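Side-chain contacts in hypothetical protein (Parabacteroides merdae, PDB 4OO3), which is a putative oxidoreductase that probably binds a nicotinamide adenine dinucleotide cofactor through its Rossmann-fold domain, its substrate and exact reaction being unknown: residues T108-I113 and F135-Q140; Y104-L109 and F128-E133; P167-E172 and T360-K365; R161-I166 and L342-V347; D271-D276 and D280-Y285. All blocks are in the same frame, centred on the assembly; numbering follows the deposited sequence.

Interaction 1: T108-I113 and F135-Q140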
# COMPACT_ATOMS: atom_id res chain seq x y z
N THR A 108 -5.57 -6.63 -20.21
CA THR A 108 -6.41 -7.57 -19.49
C THR A 108 -7.85 -7.06 -19.39
O THR A 108 -8.79 -7.83 -19.59
CB THR A 108 -5.84 -7.85 -18.09
OG1 THR A 108 -4.51 -8.36 -18.21
CG2 THR A 108 -6.68 -8.85 -17.36
N LEU A 109 -8.01 -5.78 -19.09
CA LEU A 109 -9.35 -5.19 -18.98
C LEU A 109 -10.07 -5.17 -20.33
O LEU A 109 -11.26 -5.48 -20.40
CB LEU A 109 -9.26 -3.78 -18.40
CG LEU A 109 -8.79 -3.69 -16.95
CD1 LEU A 109 -8.33 -2.27 -16.64
CD2 LEU A 109 -9.87 -4.13 -15.98
N GLU A 110 -9.35 -4.82 -21.40
CA GLU A 110 -9.88 -4.94 -22.77
C GLU A 110 -10.45 -6.32 -23.06
O GLU A 110 -11.41 -6.45 -23.82
CB GLU A 110 -8.78 -4.69 -23.79
CG GLU A 110 -8.36 -3.24 -23.94
CD GLU A 110 -7.33 -3.06 -25.03
OE1 GLU A 110 -6.42 -3.92 -25.17
OE2 GLU A 110 -7.42 -2.04 -25.75
N ALA A 111 -9.84 -7.35 -22.47
CA ALA A 111 -10.29 -8.72 -22.68
C ALA A 111 -11.46 -9.11 -21.77
O ALA A 111 -11.88 -10.27 -21.78
CB ALA A 111 -9.13 -9.69 -22.49
N GLY A 112 -11.97 -8.16 -21.00
CA GLY A 112 -13.14 -8.39 -20.14
C GLY A 112 -12.81 -9.09 -18.84
O GLY A 112 -13.69 -9.66 -18.21
N ILE A 113 -11.54 -9.05 -18.45
CA ILE A 113 -11.05 -9.73 -17.24
C ILE A 113 -10.84 -8.72 -16.11
O ILE A 113 -10.12 -7.73 -16.28
CB ILE A 113 -9.74 -10.48 -17.54
CG1 ILE A 113 -9.99 -11.55 -18.61
CG2 ILE A 113 -9.16 -11.11 -16.28
CD1 ILE A 113 -8.74 -12.20 -19.17
N PHE A 135 -9.21 2.64 -16.22
CA PHE A 135 -10.44 2.87 -15.47
C PHE A 135 -11.63 3.17 -16.38
O PHE A 135 -12.76 2.77 -16.08
CB PHE A 135 -10.25 3.98 -14.43
CG PHE A 135 -9.58 3.50 -13.16
CD1 PHE A 135 -10.17 2.52 -12.39
CD2 PHE A 135 -8.38 4.03 -12.74
CE1 PHE A 135 -9.57 2.07 -11.23
CE2 PHE A 135 -7.78 3.60 -11.58
CZ PHE A 135 -8.37 2.61 -10.82
N ALA A 136 -11.37 3.84 -17.50
CA ALA A 136 -12.42 4.09 -18.50
C ALA A 136 -12.88 2.78 -19.15
O ALA A 136 -14.08 2.56 -19.34
CB ALA A 136 -11.92 5.06 -19.56
N ILE A 137 -11.93 1.91 -19.48
CA ILE A 137 -12.26 0.61 -20.05
C ILE A 137 -13.03 -0.25 -19.05
O ILE A 137 -14.02 -0.89 -19.40
CB ILE A 137 -11.00 -0.14 -20.53
CG1 ILE A 137 -10.37 0.59 -21.71
CG2 ILE A 137 -11.34 -1.58 -20.93
CD1 ILE A 137 -8.89 0.28 -21.87
N ALA A 138 -12.58 -0.26 -17.80
CA ALA A 138 -13.28 -1.01 -16.76
C ALA A 138 -14.75 -0.58 -16.66
O ALA A 138 -15.65 -1.42 -16.62
CB ALA A 138 -12.58 -0.83 -15.43
N LYS A 139 -14.97 0.73 -16.62
CA LYS A 139 -16.31 1.33 -16.57
C LYS A 139 -17.15 0.95 -17.80
O LYS A 139 -18.28 0.50 -17.66
CB LYS A 139 -16.17 2.85 -16.48
CG LYS A 139 -17.46 3.67 -16.51
CD LYS A 139 -18.12 3.79 -15.14
CE LYS A 139 -18.43 5.24 -14.79
NZ LYS A 139 -19.20 5.95 -15.85
N GLN A 140 -16.58 1.16 -18.98
CA GLN A 140 -17.22 0.81 -20.26
C GLN A 140 -17.64 -0.67 -20.31
O GLN A 140 -18.67 -1.01 -20.88
CB GLN A 140 -16.28 1.19 -21.43
CG GLN A 140 -16.24 0.26 -22.63
CD GLN A 140 -17.44 0.40 -23.56
OE1 GLN A 140 -18.21 1.36 -23.47
NE2 GLN A 140 -17.59 -0.56 -24.46
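Ile137 pushes its branched side chain against the last turn of helix 98-110, where it meets backbone as much as side chain. Its CG2 is the leading atom, 3.8 Å from Glu110 N, 3.9 Å from Leu109 C and 3.9 Å from Leu109 CB, so one methyl settles over the peptide that joins Leu109 to Glu110. With CG2 anti to the backbone N and CG1 beside that nitrogen (chi1 -67°), the two branches of Ile137 divide the work: CG2 takes the peptide, while CD1 reaches the extended chain of Glu110, 4.1 Å from Glu110 CG, the two chains crossing obliquely. These helices, 98-110 and 125-140, flank the parallel sheet of the Rossmann fold and are joined in the chain through strand 114-117. Leu109 is turned with CG beside its backbone N (chi1 -66°), and this carries CD2 toward helix 125-140, 4.3 Å from Ala138 CB. Consistent with the small side chain of Ala138, the backbones come to 6.2 Å between Leu109 CA and Ala138 CA. Leu109 also touches Ile143. Just beyond the contact, Gly112 ends helix 98-110 in a Schellman motif, its positive phi of 80° turning the chain toward strand 114-117.

Interaction 2: Y104-L109 and F128-E133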
# COMPACT_ATOMS: atom_id res chain seq x y z
N TYR A 104 0.08 -4.36 -18.92
CA TYR A 104 -0.59 -5.62 -18.59
C TYR A 104 -2.04 -5.38 -18.19
O TYR A 104 -2.95 -6.05 -18.67
CB TYR A 104 0.07 -6.31 -17.39
CG TYR A 104 1.43 -6.93 -17.59
CD1 TYR A 104 1.97 -7.18 -18.85
CD2 TYR A 104 2.17 -7.33 -16.47
CE1 TYR A 104 3.21 -7.78 -18.99
CE2 TYR A 104 3.40 -7.92 -16.60
CZ TYR A 104 3.92 -8.15 -17.86
OH TYR A 104 5.15 -8.75 -17.96
N ILE A 105 -2.24 -4.43 -17.28
CA ILE A 105 -3.57 -4.13 -16.77
C ILE A 105 -4.52 -3.70 -17.89
O ILE A 105 -5.65 -4.17 -17.95
CB ILE A 105 -3.53 -3.06 -15.65
CG1 ILE A 105 -2.93 -3.67 -14.37
CG2 ILE A 105 -4.92 -2.51 -15.36
CD1 ILE A 105 -2.68 -2.68 -13.24
N LYS A 106 -4.07 -2.81 -18.76
CA LYS A 106 -4.91 -2.32 -19.84
C LYS A 106 -5.40 -3.47 -20.75
O LYS A 106 -6.59 -3.59 -21.03
CB LYS A 106 -4.17 -1.27 -20.68
CG LYS A 106 -5.11 -0.43 -21.54
CD LYS A 106 -4.43 0.11 -22.78
CE LYS A 106 -4.26 -0.96 -23.84
NZ LYS A 106 -4.13 -0.35 -25.20
N LYS A 107 -4.47 -4.31 -21.19
CA LYS A 107 -4.81 -5.39 -22.13
C LYS A 107 -5.72 -6.42 -21.51
O LYS A 107 -6.55 -7.02 -22.20
CB LYS A 107 -3.55 -6.06 -22.66
CG LYS A 107 -2.60 -5.10 -23.36
CD LYS A 107 -1.75 -5.82 -24.39
CE LYS A 107 -2.55 -6.07 -25.66
NZ LYS A 107 -1.78 -6.89 -26.61
N THR A 108 -5.57 -6.63 -20.21
CA THR A 108 -6.41 -7.57 -19.49
C THR A 108 -7.85 -7.06 -19.39
O THR A 108 -8.79 -7.83 -19.59
CB THR A 108 -5.84 -7.85 -18.09
OG1 THR A 108 -4.51 -8.36 -18.21
CG2 THR A 108 -6.68 -8.85 -17.36
N LEU A 109 -8.01 -5.78 -19.09
CA LEU A 109 -9.35 -5.19 -18.98
C LEU A 109 -10.07 -5.17 -20.33
O LEU A 109 -11.26 -5.48 -20.40
CB LEU A 109 -9.26 -3.78 -18.40
CG LEU A 109 -8.79 -3.69 -16.95
CD1 LEU A 109 -8.33 -2.27 -16.64
CD2 LEU A 109 -9.87 -4.13 -15.98
N PHE A 128 0.36 6.93 -15.67
CA PHE A 128 -0.87 7.47 -15.08
C PHE A 128 -1.95 7.72 -16.13
O PHE A 128 -3.13 7.43 -15.90
CB PHE A 128 -0.60 8.78 -14.33
CG PHE A 128 -1.86 9.45 -13.82
CD1 PHE A 128 -2.56 8.90 -12.75
CD2 PHE A 128 -2.36 10.59 -14.43
CE1 PHE A 128 -3.72 9.50 -12.27
CE2 PHE A 128 -3.52 11.19 -13.96
CZ PHE A 128 -4.20 10.64 -12.88
N LYS A 129 -1.55 8.28 -17.26
CA LYS A 129 -2.46 8.50 -18.39
C LYS A 129 -3.04 7.17 -18.85
O LYS A 129 -4.24 7.06 -19.08
CB LYS A 129 -1.74 9.21 -19.54
CG LYS A 129 -2.63 10.08 -20.41
CD LYS A 129 -1.86 11.27 -20.97
CE LYS A 129 -2.78 12.35 -21.54
NZ LYS A 129 -3.26 12.02 -22.91
N LEU A 130 -2.18 6.16 -18.96
CA LEU A 130 -2.61 4.81 -19.31
C LEU A 130 -3.59 4.23 -18.27
O LEU A 130 -4.54 3.53 -18.62
CB LEU A 130 -1.39 3.89 -19.48
CG LEU A 130 -1.60 2.55 -20.20
CD1 LEU A 130 -2.13 2.77 -21.61
CD2 LEU A 130 -0.31 1.74 -20.23
N LEU A 131 -3.36 4.55 -16.99
CA LEU A 131 -4.20 4.04 -15.91
C LEU A 131 -5.57 4.67 -15.93
O LEU A 131 -6.54 4.04 -15.54
CB LEU A 131 -3.54 4.31 -14.55
CG LEU A 131 -4.26 3.81 -13.29
CD1 LEU A 131 -4.35 2.29 -13.29
CD2 LEU A 131 -3.56 4.29 -12.04
N GLU A 132 -5.66 5.93 -16.37
CA GLU A 132 -6.95 6.57 -16.58
C GLU A 132 -7.76 5.85 -17.65
O GLU A 132 -8.96 5.65 -17.48
CB GLU A 132 -6.78 8.03 -17.00
CG GLU A 132 -6.28 8.94 -15.90
CD GLU A 132 -6.12 10.36 -16.38
OE1 GLU A 132 -5.25 10.60 -17.25
OE2 GLU A 132 -6.87 11.22 -15.91
N GLU A 133 -7.11 5.47 -18.75
CA GLU A 133 -7.77 4.69 -19.80
C GLU A 133 -8.28 3.34 -19.24
O GLU A 133 -9.41 2.94 -19.51
CB GLU A 133 -6.83 4.46 -20.99
CG GLU A 133 -7.55 4.06 -22.28
CD GLU A 133 -6.61 3.70 -23.42
OE1 GLU A 133 -5.38 3.93 -23.30
OE2 GLU A 133 -7.09 3.17 -24.44
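Lys106 lays the aliphatic part of its side chain across Leu130, the two chains crossing at about a right angle, with Lys106 CD 3.7 Å from Leu130 CD1. The pair bridges helices 98-110 and 125-140 of the Rossmann fold, neighbours that flank its parallel sheet, at a point where their backbones stand 7.5 Å apart between Lys106 CA and Leu131 CA. Lys106 starts with CG anti to the backbone N (chi1 -162°) and runs outward until a bend at chi3 (77°) turns the chain beyond CD; the methylenes therefore do the packing and the ammonium is carried past it. Leu130 likewise has CG anti to its backbone N, which swings CD1 toward the lysine although its CB does not face helix 98-110. Glu133, one turn further on, runs an extended chain past the same lysine at a slant, and its OE1 lies 4.0 Å from Lys106 CD. The charged ends are 4.7 Å apart between Lys106 NZ and Glu133 OE2, too far for a salt bridge, though the attraction may still steer both chains; Lys106 also has a weak, long ion pair with Glu110. Below this surface layer, Cys134 touches Ile105, Lys106 and Leu109. Within helix 98-110, Tyr104 O accepts two bonds from opposite faces of its carbonyl plane, one from Thr108 N and one from Thr108 OG1, the latter at 2.8 Å.

Interaction 3: P167-E172 and T360-K365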
# COMPACT_ATOMS: atom_id res chain seq x y z
N PRO A 167 -15.92 15.64 16.62
CA PRO A 167 -15.59 17.05 16.89
C PRO A 167 -15.17 17.35 18.33
O PRO A 167 -14.30 18.20 18.56
CB PRO A 167 -16.88 17.78 16.55
CG PRO A 167 -17.58 16.91 15.57
CD PRO A 167 -17.21 15.50 15.93
N ALA A 168 -15.81 16.67 19.29
CA ALA A 168 -15.46 16.83 20.70
C ALA A 168 -14.00 16.46 20.97
O ALA A 168 -13.36 17.05 21.84
CB ALA A 168 -16.39 15.99 21.56
N VAL A 169 -13.49 15.49 20.22
CA VAL A 169 -12.11 15.04 20.38
C VAL A 169 -11.13 15.85 19.52
O VAL A 169 -10.17 16.41 20.03
CB VAL A 169 -11.99 13.54 20.02
CG1 VAL A 169 -10.56 13.06 20.18
CG2 VAL A 169 -12.93 12.72 20.89
N TYR A 170 -11.39 15.92 18.21
CA TYR A 170 -10.44 16.46 17.22
C TYR A 170 -10.64 17.94 16.91
O TYR A 170 -9.67 18.67 16.65
CB TYR A 170 -10.58 15.67 15.92
CG TYR A 170 -9.49 15.87 14.88
CD1 TYR A 170 -8.16 15.66 15.20
CD2 TYR A 170 -9.81 16.19 13.57
CE1 TYR A 170 -7.17 15.80 14.24
CE2 TYR A 170 -8.83 16.32 12.60
CZ TYR A 170 -7.51 16.14 12.95
OH TYR A 170 -6.52 16.27 12.00
N GLY A 171 -11.89 18.37 16.92
CA GLY A 171 -12.26 19.69 16.45
C GLY A 171 -12.41 19.64 14.95
O GLY A 171 -12.83 18.63 14.40
N GLU A 172 -12.06 20.73 14.29
CA GLU A 172 -12.13 20.84 12.84
C GLU A 172 -10.75 20.49 12.30
O GLU A 172 -9.76 20.64 13.01
CB GLU A 172 -12.52 22.27 12.47
CG GLU A 172 -13.00 22.49 11.05
CD GLU A 172 -13.22 23.97 10.74
OE1 GLU A 172 -13.92 24.65 11.52
OE2 GLU A 172 -12.68 24.45 9.72
N THR A 360 -13.69 11.58 27.65
CA THR A 360 -14.24 10.36 28.26
C THR A 360 -15.66 10.07 27.75
O THR A 360 -16.02 8.91 27.54
CB THR A 360 -14.21 10.42 29.80
OG1 THR A 360 -14.57 11.73 30.24
CG2 THR A 360 -12.80 10.10 30.33
N ALA A 361 -16.46 11.12 27.53
CA ALA A 361 -17.77 10.97 26.89
C ALA A 361 -17.67 10.39 25.48
O ALA A 361 -18.46 9.53 25.09
CB ALA A 361 -18.51 12.30 26.86
N SER A 362 -16.68 10.85 24.71
CA SER A 362 -16.47 10.36 23.35
C SER A 362 -15.94 8.93 23.29
O SER A 362 -16.27 8.19 22.36
CB SER A 362 -15.49 11.27 22.59
OG SER A 362 -16.01 12.58 22.47
N MSE A 363 -15.13 8.55 24.27
CA MSE A 363 -14.52 7.21 24.27
C MSE A 363 -15.54 6.13 24.50
O MSE A 363 -15.33 4.98 24.09
CB MSE A 363 -13.41 7.11 25.31
CG MSE A 363 -12.13 7.82 24.86
SE MSE A 363 -11.47 7.19 23.11
CE MSE A 363 -11.07 5.31 23.59
N GLU A 364 -16.66 6.46 25.15
CA GLU A 364 -17.77 5.52 25.26
C GLU A 364 -18.21 5.05 23.87
O GLU A 364 -18.34 3.86 23.61
CB GLU A 364 -18.93 6.15 26.02
CG GLU A 364 -18.63 6.42 27.49
CD GLU A 364 -19.73 7.18 28.20
OE1 GLU A 364 -20.78 7.47 27.58
OE2 GLU A 364 -19.54 7.50 29.39
N LYS A 365 -18.42 6.01 22.97
CA LYS A 365 -18.77 5.74 21.58
C LYS A 365 -17.69 4.89 20.88
O LYS A 365 -18.00 3.94 20.17
CB LYS A 365 -19.07 7.06 20.84
CG LYS A 365 -18.60 7.21 19.40
CD LYS A 365 -19.43 6.40 18.40
CE LYS A 365 -19.38 7.02 17.00
NZ LYS A 365 -18.00 7.38 16.57
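Ala168 and Val169 together close over Ser362, the one residue of 360-365 that touches them. Ala168 comes first: its CB faces the helix and lies 3.5 Å from Ser362 OG. Val169 follows with its CG2, which sits beside the backbone N and points across at the serine, 3.4 Å from Ser362 CB and 3.5 Å from Ser362 OG. The carbon pair is closer than usual van der Waals contact, a sign of tight packing. Two methyls thus touch the hydroxyl from different directions, while its polar need is met within its own helix: chi1 of -62° holds OG beside the backbone N, where it hydrogen-bonds Asp358 O. The short, weakly bonded helix 167-170 packs in this way on helix 352-369 within the C-terminal oxidoreductase domain. Val169 also touches Leu359, and its carbonyl oxygen bonds Tyr355 OH, giving a further link to the same helix. At Gly171 the chain breaks from helical geometry with phi 83°, leading into Glu172. On either side of this glycine the chain is held to the turn between strands 316-322 and 326-332, the Tyr170 backbone bonding Lys325 and Glu172 N bonding Ser324 OG.

Interaction 4: R161-I166 and L342-V347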
# COMPACT_ATOMS: atom_id res chain seq x y z
N ARG A 161 -8.77 7.60 12.00
CA ARG A 161 -9.95 7.96 11.21
C ARG A 161 -11.17 8.20 12.09
O ARG A 161 -11.87 9.20 11.92
CB ARG A 161 -10.25 6.85 10.18
CG ARG A 161 -11.48 7.05 9.30
CD ARG A 161 -11.47 6.01 8.19
NE ARG A 161 -12.78 5.73 7.60
CZ ARG A 161 -13.13 5.96 6.34
NH1 ARG A 161 -12.30 6.50 5.46
NH2 ARG A 161 -14.35 5.64 5.93
N GLU A 162 -11.42 7.28 13.03
CA GLU A 162 -12.59 7.38 13.91
C GLU A 162 -12.55 8.61 14.78
O GLU A 162 -13.53 9.36 14.84
CB GLU A 162 -12.75 6.13 14.78
CG GLU A 162 -13.98 5.31 14.44
CD GLU A 162 -15.28 5.95 14.89
OE1 GLU A 162 -15.32 6.48 16.03
OE2 GLU A 162 -16.25 5.93 14.12
N LEU A 163 -11.42 8.83 15.44
CA LEU A 163 -11.25 9.95 16.35
C LEU A 163 -11.33 11.30 15.64
O LEU A 163 -11.84 12.27 16.20
CB LEU A 163 -9.93 9.83 17.12
CG LEU A 163 -9.83 8.69 18.14
CD1 LEU A 163 -8.46 8.70 18.78
CD2 LEU A 163 -10.91 8.79 19.20
N SER A 164 -10.82 11.36 14.41
CA SER A 164 -10.80 12.60 13.64
C SER A 164 -12.20 13.06 13.23
O SER A 164 -12.41 14.24 12.97
CB SER A 164 -9.95 12.43 12.38
OG SER A 164 -10.59 11.63 11.40
N THR A 165 -13.15 12.11 13.17
CA THR A 165 -14.55 12.42 12.86
C THR A 165 -15.38 12.80 14.09
O THR A 165 -16.58 13.05 13.96
CB THR A 165 -15.25 11.23 12.18
OG1 THR A 165 -15.17 10.08 13.04
CG2 THR A 165 -14.60 10.91 10.84
N ILE A 166 -14.77 12.84 15.28
CA ILE A 166 -15.47 13.22 16.51
C ILE A 166 -15.06 14.65 16.92
O ILE A 166 -13.99 14.84 17.50
CB ILE A 166 -15.19 12.23 17.66
CG1 ILE A 166 -15.51 10.80 17.21
CG2 ILE A 166 -16.03 12.58 18.88
CD1 ILE A 166 -15.13 9.73 18.20
N LEU A 342 -0.98 5.08 19.14
CA LEU A 342 -1.73 6.29 18.84
C LEU A 342 -1.85 7.18 20.08
O LEU A 342 -2.07 6.68 21.18
CB LEU A 342 -3.13 5.91 18.32
CG LEU A 342 -4.15 7.01 18.00
CD1 LEU A 342 -3.64 8.01 16.97
CD2 LEU A 342 -5.44 6.36 17.52
N PHE A 343 -1.69 8.49 19.88
CA PHE A 343 -1.83 9.47 20.96
C PHE A 343 -2.78 10.61 20.59
O PHE A 343 -2.86 11.02 19.43
CB PHE A 343 -0.46 10.04 21.33
CG PHE A 343 0.51 9.02 21.86
CD1 PHE A 343 1.24 8.23 20.99
CD2 PHE A 343 0.69 8.85 23.23
CE1 PHE A 343 2.12 7.28 21.48
CE2 PHE A 343 1.58 7.91 23.72
CZ PHE A 343 2.30 7.12 22.84
N VAL A 344 -3.49 11.12 21.59
CA VAL A 344 -4.31 12.33 21.48
C VAL A 344 -3.63 13.44 22.26
O VAL A 344 -3.40 13.30 23.46
CB VAL A 344 -5.72 12.12 22.07
CG1 VAL A 344 -6.52 13.41 22.04
CG2 VAL A 344 -6.45 11.00 21.34
N GLU A 345 -3.30 14.53 21.59
CA GLU A 345 -2.57 15.63 22.21
C GLU A 345 -3.37 16.92 22.05
O GLU A 345 -3.56 17.40 20.94
CB GLU A 345 -1.19 15.78 21.57
CG GLU A 345 -0.47 14.45 21.39
CD GLU A 345 1.03 14.60 21.17
OE1 GLU A 345 1.49 15.71 20.83
OE2 GLU A 345 1.74 13.59 21.33
N ALA A 346 -3.85 17.46 23.16
CA ALA A 346 -4.64 18.68 23.10
C ALA A 346 -3.77 19.83 22.62
O ALA A 346 -2.56 19.86 22.89
CB ALA A 346 -5.23 19.01 24.46
N VAL A 347 -4.38 20.75 21.89
CA VAL A 347 -3.72 21.96 21.44
C VAL A 347 -3.51 22.87 22.65
O VAL A 347 -4.35 22.89 23.56
CB VAL A 347 -4.54 22.67 20.34
CG1 VAL A 347 -4.04 24.08 20.06
CG2 VAL A 347 -4.52 21.83 19.06
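Leu342 and Val344, two residues apart on strand 341-346 and facing the same side, share one methyl of Leu163. Leu342 comes first: CG is anti to its backbone N (chi1 177°), which lifts CD2 off the strand toward the helix, and it meets Leu163 tip to tip, with Leu342 CD2 4.0 Å from Leu163 CD1. Phe343 turns to the other side of the sheet, where Arg331 makes a cation-pi contact with its ring. Val344 returns to the helix side; its CG2, beside the backbone N, lies 4.0 Å from Leu163 CD1 and meets that side chain at a slant. Leu163 has CG beside its own backbone N (chi1 -69°) and CD1 extended, so that this methyl reaches both strand residues. The contact is wholly apolar and buried. Helix 155-164 lies here over one face of the mixed sheet of the C-terminal domain: Leu163 also touches Val385 of strand 382-386 and Leu328 of strand 326-332, which border strand 341-346, while Val344 meets Tyr355 of helix 352-369.

Interaction 5: D271-D276 and D280-Y285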
# COMPACT_ATOMS: atom_id res chain seq x y z
N ASP A 271 23.47 -6.21 -15.70
CA ASP A 271 23.80 -5.30 -16.77
C ASP A 271 22.90 -4.06 -16.80
O ASP A 271 23.37 -2.94 -17.02
CB ASP A 271 23.67 -6.04 -18.10
CG ASP A 271 24.36 -5.33 -19.22
OD1 ASP A 271 25.58 -5.09 -19.11
OD2 ASP A 271 23.67 -5.02 -20.21
N PHE A 272 21.61 -4.28 -16.56
CA PHE A 272 20.61 -3.22 -16.62
C PHE A 272 20.65 -2.23 -15.44
O PHE A 272 19.89 -1.26 -15.44
CB PHE A 272 19.20 -3.82 -16.74
CG PHE A 272 18.79 -4.64 -15.55
CD1 PHE A 272 18.13 -4.04 -14.48
CD2 PHE A 272 19.04 -6.01 -15.50
CE1 PHE A 272 17.75 -4.79 -13.38
CE2 PHE A 272 18.65 -6.76 -14.40
CZ PHE A 272 18.01 -6.15 -13.33
N LEU A 273 21.50 -2.48 -14.46
CA LEU A 273 21.66 -1.60 -13.30
C LEU A 273 22.89 -0.69 -13.39
O LEU A 273 23.04 0.22 -12.58
CB LEU A 273 21.73 -2.42 -12.01
CG LEU A 273 20.41 -2.97 -11.46
CD1 LEU A 273 20.69 -3.82 -10.23
CD2 LEU A 273 19.44 -1.85 -11.12
N LYS A 274 23.75 -0.93 -14.38
CA LYS A 274 25.02 -0.23 -14.49
C LYS A 274 24.87 1.28 -14.72
O LYS A 274 25.78 2.04 -14.39
CB LYS A 274 25.90 -0.84 -15.59
CG LYS A 274 26.64 -2.10 -15.14
CD LYS A 274 28.09 -2.12 -15.61
CE LYS A 274 28.98 -2.92 -14.67
NZ LYS A 274 28.55 -4.34 -14.53
N LYS A 275 23.74 1.70 -15.27
CA LYS A 275 23.41 3.12 -15.35
C LYS A 275 23.38 3.81 -13.98
O LYS A 275 23.63 5.01 -13.88
CB LYS A 275 22.06 3.33 -16.06
CG LYS A 275 20.87 2.70 -15.35
CD LYS A 275 19.61 2.82 -16.18
CE LYS A 275 18.52 1.88 -15.69
NZ LYS A 275 18.23 2.01 -14.23
N ASP A 276 23.07 3.04 -12.93
CA ASP A 276 22.95 3.56 -11.56
C ASP A 276 24.17 3.31 -10.68
O ASP A 276 24.21 3.76 -9.54
CB ASP A 276 21.72 2.93 -10.89
CG ASP A 276 20.44 3.26 -11.62
OD1 ASP A 276 20.26 4.43 -12.00
OD2 ASP A 276 19.61 2.34 -11.82
N ASP A 280 31.65 1.25 -8.14
CA ASP A 280 31.23 -0.03 -7.60
C ASP A 280 30.07 0.14 -6.59
O ASP A 280 29.71 -0.81 -5.88
CB ASP A 280 32.43 -0.74 -6.95
CG ASP A 280 32.45 -2.25 -7.21
OD1 ASP A 280 31.75 -2.73 -8.13
OD2 ASP A 280 33.19 -2.95 -6.48
N THR A 281 29.47 1.34 -6.55
CA THR A 281 28.42 1.68 -5.59
C THR A 281 27.10 1.92 -6.32
O THR A 281 27.01 2.81 -7.16
CB THR A 281 28.79 2.96 -4.82
OG1 THR A 281 30.08 2.81 -4.22
CG2 THR A 281 27.75 3.27 -3.73
N LEU A 282 26.09 1.12 -6.00
CA LEU A 282 24.77 1.27 -6.63
C LEU A 282 23.97 2.36 -5.90
O LEU A 282 23.85 2.33 -4.68
CB LEU A 282 24.02 -0.06 -6.59
CG LEU A 282 22.56 -0.07 -7.05
CD1 LEU A 282 22.46 0.32 -8.51
CD2 LEU A 282 21.95 -1.43 -6.81
N LYS A 283 23.44 3.31 -6.67
CA LYS A 283 22.66 4.43 -6.15
C LYS A 283 21.22 4.31 -6.62
O LYS A 283 20.94 4.49 -7.80
CB LYS A 283 23.23 5.76 -6.65
CG LYS A 283 24.69 5.98 -6.32
CD LYS A 283 24.88 6.56 -4.94
CE LYS A 283 26.33 6.96 -4.71
NZ LYS A 283 26.42 8.23 -3.95
N VAL A 284 20.31 4.04 -5.68
CA VAL A 284 18.92 3.76 -6.00
C VAL A 284 18.07 4.90 -5.49
O VAL A 284 18.16 5.24 -4.31
CB VAL A 284 18.46 2.45 -5.32
CG1 VAL A 284 17.00 2.14 -5.64
CG2 VAL A 284 19.35 1.30 -5.75
N TYR A 285 17.25 5.48 -6.37
CA TYR A 285 16.31 6.55 -5.99
C TYR A 285 15.05 5.98 -5.33
O TYR A 285 13.94 6.16 -5.83
CB TYR A 285 15.95 7.43 -7.19
CG TYR A 285 16.94 8.52 -7.50
CD1 TYR A 285 18.02 8.30 -8.36
CD2 TYR A 285 16.80 9.79 -6.94
CE1 TYR A 285 18.93 9.30 -8.65
CE2 TYR A 285 17.71 10.81 -7.22
CZ TYR A 285 18.76 10.55 -8.08
OH TYR A 285 19.66 11.55 -8.36
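Asp276 and Lys283 are joined by the one hydrogen bond between the segments, from Lys283 N to Asp276 O at 3.0 Å, nearly straight at 159°. It ties the 3-10 turn of 271-273 and the irregular helical residues after it to the start of strand 282-294, a long strand of the mixed sheet in the C-terminal domain. Strand 243-255 pairs with this strand through Leu282 and Val284. Van der Waals contacts of the backbone oxygens flank the bond: Lys283 CB lies 3.6 Å from Asp276 O before the lysine chain leads away, and Asp276 CB lies 3.5 Å from Lys283 O. The carbon contacts belong to Leu282, whose CG is anti to its backbone N (chi1 173°); this brings CD1 back over the turn, 3.6 Å from Asp276 CB, while its other methyl, CD2, is 4.4 Å from Leu273 CD1. Phe260 of helix 257-264 touches both leucines. The charged group of Asp276 is turned to its chain neighbour in a salt bridge. Lys275 NZ has Asp208 as a second carboxylate partner, which probably helps to fix the ammonium; the same NZ meets Asp276 OD2 on the syn side at 2.8 Å, 34° out of the carboxylate plane.

Interactions 1 and 2 are successive levels of one interface, helix 98-110 against helix 125-140 in the Rossmann domain; their first segments overlap at Thr108 and Leu109, though Leu109 carries only the first contact, and Ile137 of the first packs on Lys106 of the second. The first is partly buried and mainly apolar, the second a surface contact of lysine methylenes with a leucine and a glutamate. Interactions 3 and 4, centres 8 Å apart in the C-terminal domain, are both buried and are stitched together by the Lys365–Glu162 salt bridge; one is helix on helix, the other helix on sheet. Interaction 5 reaches the same sheet as interaction 4 from about 43 Å away, centre to centre, and alone has a hydrogen bond between its segments.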